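Local structure of putative lipoprotein LppA (Mycobacterium tuberculosis, 2V7S) at residues E64-T69 and N167-R172; A68-I73 and P115-V120; Q48-M53 and A109-R114; N136-E141 and R160-Q165. The protein is of unknown function but belongs to a lipoprotein family confined to pathogenic mycobacteria and is probably anchored to the cell membrane. All blocks are in the same frame, centred on the assembly; numbering follows the deposited sequence.

Contacts 1, 2 and 4 belong to one layered region, in which helices 59-80 and 128-143 pack on the six-stranded antiparallel sheet; contact 3 lies apart, at the smaller three-stranded sheet. Contacts 1 and 2 share Ala68 and Thr69 of helix 59-80, and their centres are about 6 Å apart. Contact 4 has its centre about 11 Å from that of contact 1 and is joined to it by the backbone bond from Phe171 N to Val164 O (2.8 Å). Ile73 packs on Val138, bringing contact 2 against contact 4. Between contact 3 and contact 1, whose centres are about 18 Å apart, Arg114 NH2 reaches Gly168 O at 3.0 Å. Contacts 1 and 3 also touch the second subunit.

Contact 1 of 4, residues E64-T69 and N167-R172; sequences ERLTAT and NGYEFR
Thr69 OG1 is hydrogen-bonded to Tyr145 OH, with Arg65 O, one turn back, a weak and unsettled second partner at 3.3 Å from OG1. The same side chain turns its methyl to Phe171 at the point where helix 59-80 lies on the six-stranded antiparallel sheet, over strand 169-175. With OG1 placed beside its own backbone N (chi1 -74°), Thr69 has CG2 left to face the strand, and this methyl stands at the rim of the Phe171 ring, close to the ring plane, 4.0 Å from CE2. The two side chains meet roughly at right angles.

One helical turn earlier, Leu66 makes the matching contact with the other aromatic residue of the strand. Its chi1 of -136° is far from a staggered position, and the end of the side chain swings closer to the sheet than its first bond suggests. The backbones stay well separated, 10.0 Å from Leu66 CA to Tyr169 CA, and the side chains span the interval. Tyr145 comes in here too, its ring meeting that of Tyr169 with the planes at about 50°, so Tyr145 meets Tyr169 with its ring and Thr69 with its hydroxyl. Phe171 also lies against Ile183 of strand 179-184 and Val138 of helix 128-143. CD1 of Leu66 sits at the edge of the Tyr169 ring, near its plane, 4.0 Å from CE2 and 4.2 Å from CD2.

Contact 2 of 4, residues A68-I73 and P115-V120; sequences ATARII and PIANSV
Ala70 CB is the single helix atom round which this contact gathers. Val120 CG2 lies 3.9 Å from it, Ala117 CB 4.2 Å, and the carbonyl of the intervening loop closes in as well, with Asn118 O at 4.3 Å from Ala70 CB. The methyl-sized side chains let helix 59-80 come near the chain that joins strand 112-114 to strand 120-122: Ala70 CA and Ala117 CA are 6.7 Å apart. Val120 begins the strand, and its chi1 of 162° sets CG1 opposite the backbone N, while CG2 is the branch that meets the alanine.

In the next shell, the loop is bonded to the six-stranded sheet. Ala117 and Val120 form backbone hydrogen bonds with Ile183 and Leu181 of strand 179-184, whose side chains also pack on them, and Phe88 of strand 86-88 lies against Val120. The helix adds polar ties of its own: Asn118 N hydrogen-bonds to Thr67 OG1, and Arg63 NH1 to the carbonyl of Ile116.

Across the contact itself only apolar groups and a carbonyl meet Ala70, and no hydrogen bond crosses. Its part of the join rests on close van der Waals fit; the polar ties come from Thr67 and Arg63 and from the backbone of strand 179-184.

Contact 3 of 4, residues Q48-M53 and A109-R114; sequences QLIDSM and ADIARR
The small three-stranded antiparallel sheet meets the C-terminal part of helix 37-53 here: Ile111, just before the middle strand 112-114, and Ala112, the first residue of that strand, face Ile50 and Met53. Ile50 brings CD1 to within 4.0 Å of Ile111 CG2, with Ile50 CG1 following at 4.2 Å from that same methyl, and the two isoleucines cross at about a right angle. Having CG1 beside its backbone N (chi1 -63°), Ile111 offers the CG2 branch to the helix. Met53, present as selenomethionine, adds a looser touch: its terminal CE is 4.4 Å from Ala112 CB.

Behind the contact, Arg113 folds back on the turn that leads into the strand. It grips Ala109 O side-on with two nitrogens, NE at 2.7 Å and NH2 at 3.1 Å, and the oxygen lies at the edge of the guanidinium, in its plane. The NE bond lies in the carbonyl plane, on a lone pair of Ala109 O, whereas NH2 comes from above that plane.

Leu189 of strand 188-189 fits against Ile50, Met53 and Ile111 together, and Cys187, disulfide-bonded to Cys104, touches both Met53 and Ala112. Leu41 of the second subunit packs on Leu49 and Met53, so this end of the helix lies between the small sheet of its own chain and the other subunit.

Contact 4 of 4, residues N136-E141 and R160-Q165; sequences NIVREE and RDYDVQ
Arg139 crosses obliquely at the hydroxyl end of Tyr162 with its aliphatic part, beginning at CB, which is 3.2 Å from Tyr162 OH. CG, opposite the backbone N (chi1 -176°), remains close to that oxygen at 3.5 Å, and CD is the last atom near it, at 4.0 Å from OH. A bend at chi3 then carries the tip away from the hydroxyl and back along the helix to Asn136 OD1, which accepts a bond from NH1 (3.2 Å) and a weak one from NE. The guanidinium stands almost perpendicular to the Tyr162 ring, the planes 89° apart.

Deeper in the contact, Val138 CG1 lies at the edge of the tyrosine ring, 4.1 Å from CE1, and also meets Val164 CG1 at 4.2 Å. Segment 136-141 of helix 128-143 runs nearly parallel to segment 160-165 of the antiparallel sheet, their axes 9° apart in direction.

Tyr162 OH is hydrogen-bonded outside the two segments, to Glu150 OE2 of strand 149-151. Arg139 methylenes therefore lie by the hydroxyl oxygen and one methyl, Val138 CG1, meets the ring edge, while the hydroxyl and the guanidinium have separate polar partners, and no hydrogen bond joins helix to strand here.

Contact 1 of 4, residues E64-T69 and N167-R172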
loop_
_atom_site.group_PDB
_atom_site.type_symbol
_atom_site.label_atom_id
_atom_site.label_comp_id
_atom_site.label_asym_id
_atom_site.label_seq_id
_atom_site.Cartn_x
_atom_site.Cartn_y
_atom_site.Cartn_z
ATOM N N GLU A 64 19.765 18.492 9.235
ATOM C CA GLU A 64 20.615 19.662 9.455
ATOM C C GLU A 64 19.804 20.925 9.808
ATOM O O GLU A 64 20.117 21.650 10.785
ATOM C CB GLU A 64 21.513 19.894 8.209
ATOM C CG GLU A 64 22.378 21.144 8.324
ATOM C CD GLU A 64 23.128 21.464 7.030
ATOM O OE1 GLU A 64 24.022 20.686 6.677
ATOM O OE2 GLU A 64 22.838 22.506 6.394
ATOM N N ARG A 65 18.770 21.171 9.025
ATOM C CA ARG A 65 17.926 22.348 9.173
ATOM C C ARG A 65 17.075 22.285 10.436
ATOM O O ARG A 65 16.824 23.297 11.086
ATOM C CB ARG A 65 17.043 22.528 7.906
ATOM C CG ARG A 65 17.875 23.212 6.745
ATOM C CD ARG A 65 17.753 22.593 5.379
ATOM N NE ARG A 65 18.796 23.170 4.515
ATOM C CZ ARG A 65 20.046 22.740 4.408
ATOM N NH1 ARG A 65 20.453 21.633 5.033
ATOM N NH2 ARG A 65 20.887 23.395 3.624
ATOM N N LEU A 66 16.635 21.084 10.772
ATOM C CA LEU A 66 15.858 20.921 11.980
ATOM C C LEU A 66 16.730 21.092 13.191
ATOM O O LEU A 66 16.280 21.655 14.180
ATOM C CB LEU A 66 15.272 19.534 12.049
ATOM C CG LEU A 66 13.828 19.608 12.491
ATOM C CD1 LEU A 66 12.994 20.449 11.451
ATOM C CD2 LEU A 66 13.335 18.149 12.678
ATOM N N THR A 67 17.973 20.619 13.125
ATOM C CA THR A 67 18.911 20.857 14.254
ATOM C C THR A 67 19.189 22.352 14.422
ATOM O O THR A 67 19.238 22.854 15.565
ATOM C CB THR A 67 20.205 20.047 14.096
ATOM O OG1 THR A 67 19.849 18.666 14.120
ATOM C CG2 THR A 67 21.219 20.343 15.223
ATOM N N ALA A 68 19.350 23.063 13.303
ATOM C CA ALA A 68 19.481 24.542 13.349
ATOM C C ALA A 68 18.248 25.184 14.011
ATOM O O ALA A 68 18.373 26.154 14.738
ATOM C CB ALA A 68 19.682 25.145 11.938
ATOM N N THR A 69 17.074 24.649 13.735
ATOM C CA THR A 69 15.838 25.198 14.319
ATOM C C THR A 69 15.805 24.936 15.817
ATOM O O THR A 69 15.371 25.789 16.589
ATOM C CB THR A 69 14.590 24.619 13.623
ATOM O OG1 THR A 69 14.504 25.236 12.327
ATOM C CG2 THR A 69 13.294 24.945 14.418
ATOM N N ASN A 167 1.675 18.726 9.780
ATOM C CA ASN A 167 2.450 18.696 8.557
ATOM C C ASN A 167 3.540 17.631 8.670
ATOM O O ASN A 167 4.552 17.658 7.967
ATOM C CB ASN A 167 3.007 20.100 8.286
ATOM C CG ASN A 167 3.480 20.301 6.841
ATOM O OD1 ASN A 167 2.923 19.729 5.894
ATOM N ND2 ASN A 167 4.483 21.172 6.667
ATOM N N GLY A 168 3.303 16.647 9.530
ATOM C CA GLY A 168 4.296 15.603 9.754
ATOM C C GLY A 168 5.465 15.971 10.676
ATOM O O GLY A 168 6.339 15.120 10.909
ATOM N N TYR A 169 5.447 17.182 11.242
ATOM C CA TYR A 169 6.432 17.586 12.278
ATOM C C TYR A 169 5.872 17.441 13.677
ATOM O O TYR A 169 4.624 17.417 13.886
ATOM C CB TYR A 169 6.929 19.034 12.078
ATOM C CG TYR A 169 7.649 19.230 10.773
ATOM C CD1 TYR A 169 6.921 19.329 9.571
ATOM C CD2 TYR A 169 9.049 19.323 10.723
ATOM C CE1 TYR A 169 7.558 19.528 8.362
ATOM C CE2 TYR A 169 9.702 19.484 9.492
ATOM C CZ TYR A 169 8.925 19.571 8.329
ATOM O OH TYR A 169 9.509 19.754 7.115
ATOM N N GLU A 170 6.793 17.316 14.645
ATOM C CA GLU A 170 6.392 17.271 16.046
ATOM C C GLU A 170 7.482 17.970 16.856
ATOM O O GLU A 170 8.635 17.614 16.728
ATOM C CB GLU A 170 6.114 15.828 16.545
ATOM C CG GLU A 170 5.732 15.761 18.089
ATOM C CD GLU A 170 5.485 14.350 18.648
ATOM O OE1 GLU A 170 5.670 13.341 17.929
ATOM O OE2 GLU A 170 5.098 14.224 19.831
ATOM N N PHE A 171 7.103 18.977 17.646
ATOM C CA PHE A 171 8.038 19.712 18.512
ATOM C C PHE A 171 7.613 19.445 19.912
ATOM O O PHE A 171 6.450 19.642 20.235
ATOM C CB PHE A 171 7.958 21.226 18.248
ATOM C CG PHE A 171 8.440 21.645 16.865
ATOM C CD1 PHE A 171 7.747 21.267 15.718
ATOM C CD2 PHE A 171 9.581 22.437 16.721
ATOM C CE1 PHE A 171 8.198 21.673 14.447
ATOM C CE2 PHE A 171 10.034 22.815 15.459
ATOM C CZ PHE A 171 9.347 22.442 14.331
ATOM N N ARG A 172 8.547 19.035 20.776
ATOM C CA ARG A 172 8.165 18.677 22.144
ATOM C C ARG A 172 9.163 19.213 23.174
ATOM O O ARG A 172 10.371 18.954 23.086
ATOM C CB ARG A 172 8.071 17.162 22.308
ATOM C CG ARG A 172 7.297 16.787 23.573
ATOM C CD ARG A 172 7.165 15.284 23.719
ATOM N NE ARG A 172 6.337 14.963 24.873
ATOM C CZ ARG A 172 6.107 13.731 25.315
ATOM N NH1 ARG A 172 5.326 13.551 26.370
ATOM N NH2 ARG A 172 6.672 12.683 24.712
#

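Contact 2 of 4, residues A68-I73 and P115-V120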
loop_
_atom_site.group_PDB
_atom_site.type_symbol
_atom_site.label_atom_id
_atom_site.label_comp_id
_atom_site.label_asym_id
_atom_site.label_seq_id
_atom_site.Cartn_x
_atom_site.Cartn_y
_atom_site.Cartn_z
ATOM N N ALA A 68 19.350 23.063 13.303
ATOM C CA ALA A 68 19.481 24.542 13.349
ATOM C C ALA A 68 18.248 25.184 14.011
ATOM O O ALA A 68 18.373 26.154 14.738
ATOM C CB ALA A 68 19.682 25.145 11.938
ATOM N N THR A 69 17.074 24.649 13.735
ATOM C CA THR A 69 15.838 25.198 14.319
ATOM C C THR A 69 15.805 24.936 15.817
ATOM O O THR A 69 15.371 25.789 16.589
ATOM C CB THR A 69 14.590 24.619 13.623
ATOM O OG1 THR A 69 14.504 25.236 12.327
ATOM C CG2 THR A 69 13.294 24.945 14.418
ATOM N N ALA A 70 16.259 23.755 16.228
ATOM C CA ALA A 70 16.333 23.457 17.663
ATOM C C ALA A 70 17.228 24.465 18.369
ATOM O O ALA A 70 16.869 24.923 19.475
ATOM C CB ALA A 70 16.856 22.010 17.926
ATOM N N ARG A 71 18.397 24.755 17.766
ATOM C CA ARG A 71 19.336 25.792 18.266
ATOM C C ARG A 71 18.604 27.135 18.386
ATOM O O ARG A 71 18.685 27.808 19.402
ATOM C CB ARG A 71 20.553 25.945 17.338
ATOM C CG ARG A 71 21.567 27.092 17.737
ATOM C CD ARG A 71 22.817 27.175 16.776
ATOM N NE ARG A 71 23.386 25.836 16.513
ATOM C CZ ARG A 71 23.348 25.201 15.330
ATOM N NH1 ARG A 71 22.832 25.792 14.248
ATOM N NH2 ARG A 71 23.860 23.976 15.212
ATOM N N ILE A 72 17.895 27.520 17.335
ATOM C CA ILE A 72 17.175 28.791 17.352
ATOM C C ILE A 72 16.203 28.861 18.531
ATOM O O ILE A 72 16.127 29.902 19.227
ATOM C CB ILE A 72 16.442 29.028 16.018
ATOM C CG1 ILE A 72 17.471 29.400 14.941
ATOM C CG2 ILE A 72 15.376 30.177 16.128
ATOM C CD1 ILE A 72 16.916 29.277 13.521
ATOM N N ILE A 73 15.426 27.797 18.711
ATOM C CA ILE A 73 14.442 27.749 19.802
ATOM C C ILE A 73 15.167 27.838 21.161
ATOM O O ILE A 73 14.766 28.608 22.040
ATOM C CB ILE A 73 13.571 26.455 19.741
ATOM C CG1 ILE A 73 12.590 26.515 18.547
ATOM C CG2 ILE A 73 12.762 26.257 21.086
ATOM C CD1 ILE A 73 12.030 25.147 18.132
ATOM N N PRO A 115 13.588 13.017 9.986
ATOM C CA PRO A 115 14.738 13.504 10.759
ATOM C C PRO A 115 14.365 13.786 12.206
ATOM O O PRO A 115 13.226 14.137 12.488
ATOM C CB PRO A 115 15.128 14.798 10.062
ATOM C CG PRO A 115 13.957 15.197 9.209
ATOM C CD PRO A 115 13.174 13.953 8.922
ATOM N N ILE A 116 15.338 13.592 13.098
ATOM C CA ILE A 116 15.206 13.947 14.499
ATOM C C ILE A 116 16.334 14.945 14.742
ATOM O O ILE A 116 17.533 14.672 14.489
ATOM C CB ILE A 116 15.397 12.718 15.407
ATOM C CG1 ILE A 116 14.297 11.653 15.168
ATOM C CG2 ILE A 116 15.511 13.159 16.900
ATOM C CD1 ILE A 116 14.601 10.321 15.870
ATOM N N ALA A 117 15.960 16.130 15.173
ATOM C CA ALA A 117 16.961 17.165 15.436
ATOM C C ALA A 117 17.873 16.711 16.624
ATOM O O ALA A 117 17.399 15.993 17.548
ATOM C CB ALA A 117 16.238 18.467 15.721
ATOM N N ASN A 118 19.168 17.073 16.623
ATOM C CA ASN A 118 19.997 16.756 17.808
ATOM C C ASN A 118 19.209 17.197 19.051
ATOM O O ASN A 118 18.727 18.336 19.095
ATOM C CB ASN A 118 21.344 17.485 17.775
ATOM C CG ASN A 118 22.225 17.075 16.601
ATOM O OD1 ASN A 118 21.888 16.209 15.806
ATOM N ND2 ASN A 118 23.358 17.724 16.487
ATOM N N SER A 119 19.066 16.294 20.020
ATOM C CA SER A 119 18.383 16.577 21.286
ATOM C C SER A 119 19.033 17.746 22.057
ATOM O O SER A 119 20.247 17.852 22.136
ATOM C CB SER A 119 18.380 15.354 22.200
ATOM O OG SER A 119 17.896 14.200 21.513
ATOM N N VAL A 120 18.186 18.604 22.615
ATOM C CA VAL A 120 18.596 19.779 23.357
ATOM C C VAL A 120 18.305 19.479 24.828
ATOM O O VAL A 120 17.204 19.014 25.142
ATOM C CB VAL A 120 17.820 21.025 22.906
ATOM C CG1 VAL A 120 17.928 22.135 23.970
ATOM C CG2 VAL A 120 18.352 21.561 21.529
#

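Contact 3 of 4, residues Q48-M53 and A109-R114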
loop_
_atom_site.group_PDB
_atom_site.type_symbol
_atom_site.label_atom_id
_atom_site.label_comp_id
_atom_site.label_asym_id
_atom_site.label_seq_id
_atom_site.Cartn_x
_atom_site.Cartn_y
_atom_site.Cartn_z
ATOM N N GLN A 48 5.796 5.923 -8.163
ATOM C CA GLN A 48 5.174 7.250 -8.153
ATOM C C GLN A 48 5.251 7.962 -6.792
ATOM O O GLN A 48 5.441 9.186 -6.734
ATOM C CB GLN A 48 3.715 7.145 -8.629
ATOM C CG GLN A 48 3.605 6.765 -10.108
ATOM C CD GLN A 48 2.187 6.446 -10.574
ATOM O OE1 GLN A 48 1.230 6.479 -9.801
ATOM N NE2 GLN A 48 2.057 6.133 -11.854
ATOM N N LEU A 49 5.081 7.206 -5.717
ATOM C CA LEU A 49 5.143 7.753 -4.359
ATOM C C LEU A 49 6.514 8.374 -4.122
ATOM O O LEU A 49 6.641 9.542 -3.723
ATOM C CB LEU A 49 4.888 6.661 -3.303
ATOM C CG LEU A 49 4.918 7.122 -1.830
ATOM C CD1 LEU A 49 3.758 8.018 -1.571
ATOM C CD2 LEU A 49 4.785 5.920 -0.916
ATOM N N ILE A 50 7.547 7.585 -4.370
ATOM C CA ILE A 50 8.917 8.079 -4.259
ATOM C C ILE A 50 9.135 9.321 -5.126
ATOM O O ILE A 50 9.605 10.354 -4.630
ATOM C CB ILE A 50 9.896 6.943 -4.592
ATOM C CG1 ILE A 50 9.817 5.906 -3.445
ATOM C CG2 ILE A 50 11.328 7.484 -4.814
ATOM C CD1 ILE A 50 10.509 4.587 -3.721
ATOM N N ASP A 51 8.756 9.237 -6.401
ATOM C CA ASP A 51 8.986 10.332 -7.350
ATOM C C ASP A 51 8.288 11.613 -6.899
ATOM O O ASP A 51 8.846 12.720 -6.999
ATOM C CB ASP A 51 8.547 9.975 -8.748
ATOM C CG ASP A 51 9.553 9.086 -9.483
ATOM O OD1 ASP A 51 10.663 8.784 -8.965
ATOM O OD2 ASP A 51 9.197 8.678 -10.594
ATOM N N SER A 52 7.087 11.469 -6.347
ATOM C CA SER A 52 6.359 12.649 -5.860
ATOM C C SER A 52 7.006 13.329 -4.641
ATOM O O SER A 52 6.628 14.448 -4.280
ATOM C CB SER A 52 4.899 12.291 -5.561
ATOM O OG SER A 52 4.832 11.578 -4.360
HETATM N N MSE A 53 7.950 12.646 -3.997
HETATM C CA MSE A 53 8.636 13.176 -2.784
HETATM C C MSE A 53 10.021 13.775 -3.087
HETATM O O MSE A 53 10.658 14.403 -2.207
HETATM C CB MSE A 53 8.772 12.084 -1.725
HETATM C CG MSE A 53 7.469 11.804 -0.992
HETATM SE SE MSE A 53 7.623 10.228 0.145
HETATM C CE MSE A 53 8.850 10.960 1.404
ATOM N N ALA A 109 13.120 2.219 5.930
ATOM C CA ALA A 109 14.226 3.059 6.393
ATOM C C ALA A 109 15.402 3.124 5.421
ATOM O O ALA A 109 16.286 3.953 5.586
ATOM C CB ALA A 109 14.710 2.578 7.739
ATOM N N ASP A 110 15.423 2.253 4.423
ATOM C CA ASP A 110 16.444 2.328 3.361
ATOM C C ASP A 110 16.049 3.300 2.234
ATOM O O ASP A 110 16.825 3.564 1.291
ATOM C CB ASP A 110 16.676 0.940 2.769
ATOM C CG ASP A 110 15.429 0.383 2.120
ATOM O OD1 ASP A 110 14.354 0.375 2.788
ATOM O OD2 ASP A 110 15.513 -0.045 0.935
ATOM N N ILE A 111 14.831 3.797 2.320
ATOM C CA ILE A 111 14.291 4.708 1.314
ATOM C C ILE A 111 14.079 6.126 1.841
ATOM O O ILE A 111 14.459 7.087 1.190
ATOM C CB ILE A 111 12.947 4.163 0.764
ATOM C CG1 ILE A 111 13.189 2.820 0.064
ATOM C CG2 ILE A 111 12.289 5.169 -0.190
ATOM C CD1 ILE A 111 11.956 1.941 -0.044
ATOM N N ALA A 112 13.383 6.241 2.974
ATOM C CA ALA A 112 13.042 7.536 3.539
ATOM C C ALA A 112 13.019 7.423 5.070
ATOM O O ALA A 112 12.795 6.339 5.592
ATOM C CB ALA A 112 11.707 7.986 3.059
ATOM N N ARG A 113 13.317 8.523 5.757
ATOM C CA ARG A 113 13.268 8.585 7.236
ATOM C C ARG A 113 12.758 9.950 7.629
ATOM O O ARG A 113 12.806 10.898 6.829
ATOM C CB ARG A 113 14.656 8.365 7.857
ATOM C CG ARG A 113 15.193 6.951 7.665
ATOM C CD ARG A 113 16.647 6.821 8.108
ATOM N NE ARG A 113 17.229 5.602 7.566
ATOM C CZ ARG A 113 18.282 4.963 8.070
ATOM N NH1 ARG A 113 18.889 5.422 9.168
ATOM N NH2 ARG A 113 18.712 3.842 7.493
ATOM N N ARG A 114 12.297 10.044 8.879
ATOM C CA ARG A 114 11.879 11.303 9.465
ATOM C C ARG A 114 13.075 11.797 10.295
ATOM O O ARG A 114 13.567 11.051 11.185
ATOM C CB ARG A 114 10.650 11.058 10.368
ATOM C CG ARG A 114 9.379 10.588 9.608
ATOM C CD ARG A 114 8.227 10.356 10.629
ATOM N NE ARG A 114 7.729 11.613 11.232
ATOM C CZ ARG A 114 7.167 11.709 12.451
ATOM N NH1 ARG A 114 7.033 10.633 13.229
ATOM N NH2 ARG A 114 6.751 12.891 12.921
#

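Contact 4 of 4, residues N136-E141 and R160-Q165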
loop_
_atom_site.group_PDB
_atom_site.type_symbol
_atom_site.label_atom_id
_atom_site.label_comp_id
_atom_site.label_asym_id
_atom_site.label_seq_id
_atom_site.Cartn_x
_atom_site.Cartn_y
_atom_site.Cartn_z
ATOM N N ASN A 136 5.570 29.056 24.283
ATOM C CA ASN A 136 5.172 30.051 23.293
ATOM C C ASN A 136 6.243 30.215 22.213
ATOM O O ASN A 136 5.946 30.391 21.034
ATOM C CB ASN A 136 4.890 31.405 23.938
ATOM C CG ASN A 136 4.294 32.386 22.949
ATOM O OD1 ASN A 136 3.263 32.097 22.340
ATOM N ND2 ASN A 136 4.972 33.525 22.731
ATOM N N ILE A 137 7.493 30.152 22.621
ATOM C CA ILE A 137 8.575 30.229 21.656
ATOM C C ILE A 137 8.576 28.991 20.759
ATOM O O ILE A 137 8.701 29.112 19.542
ATOM C CB ILE A 137 9.949 30.447 22.351
ATOM C CG1 ILE A 137 10.000 31.843 22.973
ATOM C CG2 ILE A 137 11.091 30.286 21.350
ATOM C CD1 ILE A 137 10.990 31.945 24.176
ATOM N N VAL A 138 8.397 27.810 21.358
ATOM C CA VAL A 138 8.298 26.559 20.565
ATOM C C VAL A 138 7.136 26.678 19.581
ATOM O O VAL A 138 7.274 26.355 18.393
ATOM C CB VAL A 138 8.127 25.273 21.451
ATOM C CG1 VAL A 138 7.956 24.026 20.594
ATOM C CG2 VAL A 138 9.318 25.068 22.393
ATOM N N ARG A 139 5.989 27.159 20.077
ATOM C CA ARG A 139 4.828 27.353 19.223
ATOM C C ARG A 139 5.114 28.251 18.035
ATOM O O ARG A 139 4.736 27.911 16.927
ATOM C CB ARG A 139 3.651 27.909 20.020
ATOM C CG ARG A 139 2.362 28.043 19.205
ATOM C CD ARG A 139 1.304 28.822 19.962
ATOM N NE ARG A 139 1.669 30.225 20.126
ATOM C CZ ARG A 139 1.678 31.118 19.136
ATOM N NH1 ARG A 139 2.014 32.376 19.390
ATOM N NH2 ARG A 139 1.366 30.753 17.890
ATOM N N GLU A 140 5.764 29.388 18.270
ATOM C CA GLU A 140 6.104 30.314 17.189
ATOM C C GLU A 140 6.965 29.673 16.119
ATOM O O GLU A 140 6.711 29.870 14.922
ATOM C CB GLU A 140 6.794 31.550 17.739
ATOM C CG GLU A 140 5.850 32.521 18.429
ATOM C CD GLU A 140 6.576 33.684 19.044
ATOM O OE1 GLU A 140 7.831 33.715 18.985
ATOM O OE2 GLU A 140 5.890 34.576 19.577
ATOM N N GLU A 141 7.960 28.885 16.535
ATOM C CA GLU A 141 8.884 28.278 15.564
ATOM C C GLU A 141 8.241 27.093 14.873
ATOM O O GLU A 141 8.370 26.942 13.649
ATOM C CB GLU A 141 10.216 27.885 16.217
ATOM C CG GLU A 141 10.962 29.077 16.900
ATOM C CD GLU A 141 11.459 30.160 15.931
ATOM O OE1 GLU A 141 11.625 29.882 14.734
ATOM O OE2 GLU A 141 11.728 31.298 16.379
ATOM N N ARG A 160 6.034 18.808 33.183
ATOM C CA ARG A 160 5.504 19.793 32.263
ATOM C C ARG A 160 5.801 19.318 30.859
ATOM O O ARG A 160 6.938 18.932 30.545
ATOM C CB ARG A 160 6.083 21.197 32.495
ATOM C CG ARG A 160 6.198 21.631 33.977
ATOM C CD ARG A 160 6.705 23.073 34.070
ATOM N NE ARG A 160 7.042 23.443 35.455
ATOM C CZ ARG A 160 6.169 23.740 36.421
ATOM N NH1 ARG A 160 4.868 23.750 36.200
ATOM N NH2 ARG A 160 6.614 24.034 37.626
ATOM N N ASP A 161 4.766 19.359 30.025
ATOM C CA ASP A 161 4.836 18.838 28.669
ATOM C C ASP A 161 4.124 19.835 27.769
ATOM O O ASP A 161 3.040 20.338 28.125
ATOM C CB ASP A 161 4.109 17.512 28.611
ATOM C CG ASP A 161 4.327 16.785 27.315
ATOM O OD1 ASP A 161 5.195 17.196 26.511
ATOM O OD2 ASP A 161 3.640 15.772 27.119
ATOM N N TYR A 162 4.754 20.139 26.648
ATOM C CA TYR A 162 4.143 20.931 25.606
ATOM C C TYR A 162 4.487 20.267 24.300
ATOM O O TYR A 162 5.662 20.121 23.961
ATOM C CB TYR A 162 4.629 22.399 25.605
ATOM C CG TYR A 162 4.015 23.176 24.463
ATOM C CD1 TYR A 162 4.755 23.459 23.323
ATOM C CD2 TYR A 162 2.672 23.583 24.505
ATOM C CE1 TYR A 162 4.200 24.139 22.246
ATOM C CE2 TYR A 162 2.100 24.276 23.416
ATOM C CZ TYR A 162 2.886 24.549 22.305
ATOM O OH TYR A 162 2.388 25.199 21.203
ATOM N N ASP A 163 3.462 19.886 23.539
ATOM C CA ASP A 163 3.731 19.188 22.285
ATOM C C ASP A 163 2.891 19.884 21.199
ATOM O O ASP A 163 1.724 20.205 21.440
ATOM C CB ASP A 163 3.341 17.717 22.471
ATOM C CG ASP A 163 3.740 16.834 21.297
ATOM O OD1 ASP A 163 3.012 16.825 20.291
ATOM O OD2 ASP A 163 4.769 16.120 21.405
ATOM N N VAL A 164 3.499 20.160 20.049
ATOM C CA VAL A 164 2.788 20.758 18.917
ATOM C C VAL A 164 3.201 20.021 17.631
ATOM O O VAL A 164 4.426 19.780 17.372
ATOM C CB VAL A 164 2.930 22.326 18.866
ATOM C CG1 VAL A 164 4.375 22.781 18.695
ATOM C CG2 VAL A 164 2.023 22.955 17.753
ATOM N N GLN A 165 2.178 19.605 16.868
ATOM C CA GLN A 165 2.387 18.793 15.672
ATOM C C GLN A 165 1.574 19.310 14.501
ATOM O O GLN A 165 0.612 20.047 14.661
ATOM C CB GLN A 165 1.939 17.346 15.891
ATOM C CG GLN A 165 2.442 16.647 17.104
ATOM C CD GLN A 165 1.751 15.318 17.271
ATOM O OE1 GLN A 165 1.071 14.849 16.348
ATOM N NE2 GLN A 165 1.928 14.691 18.427
#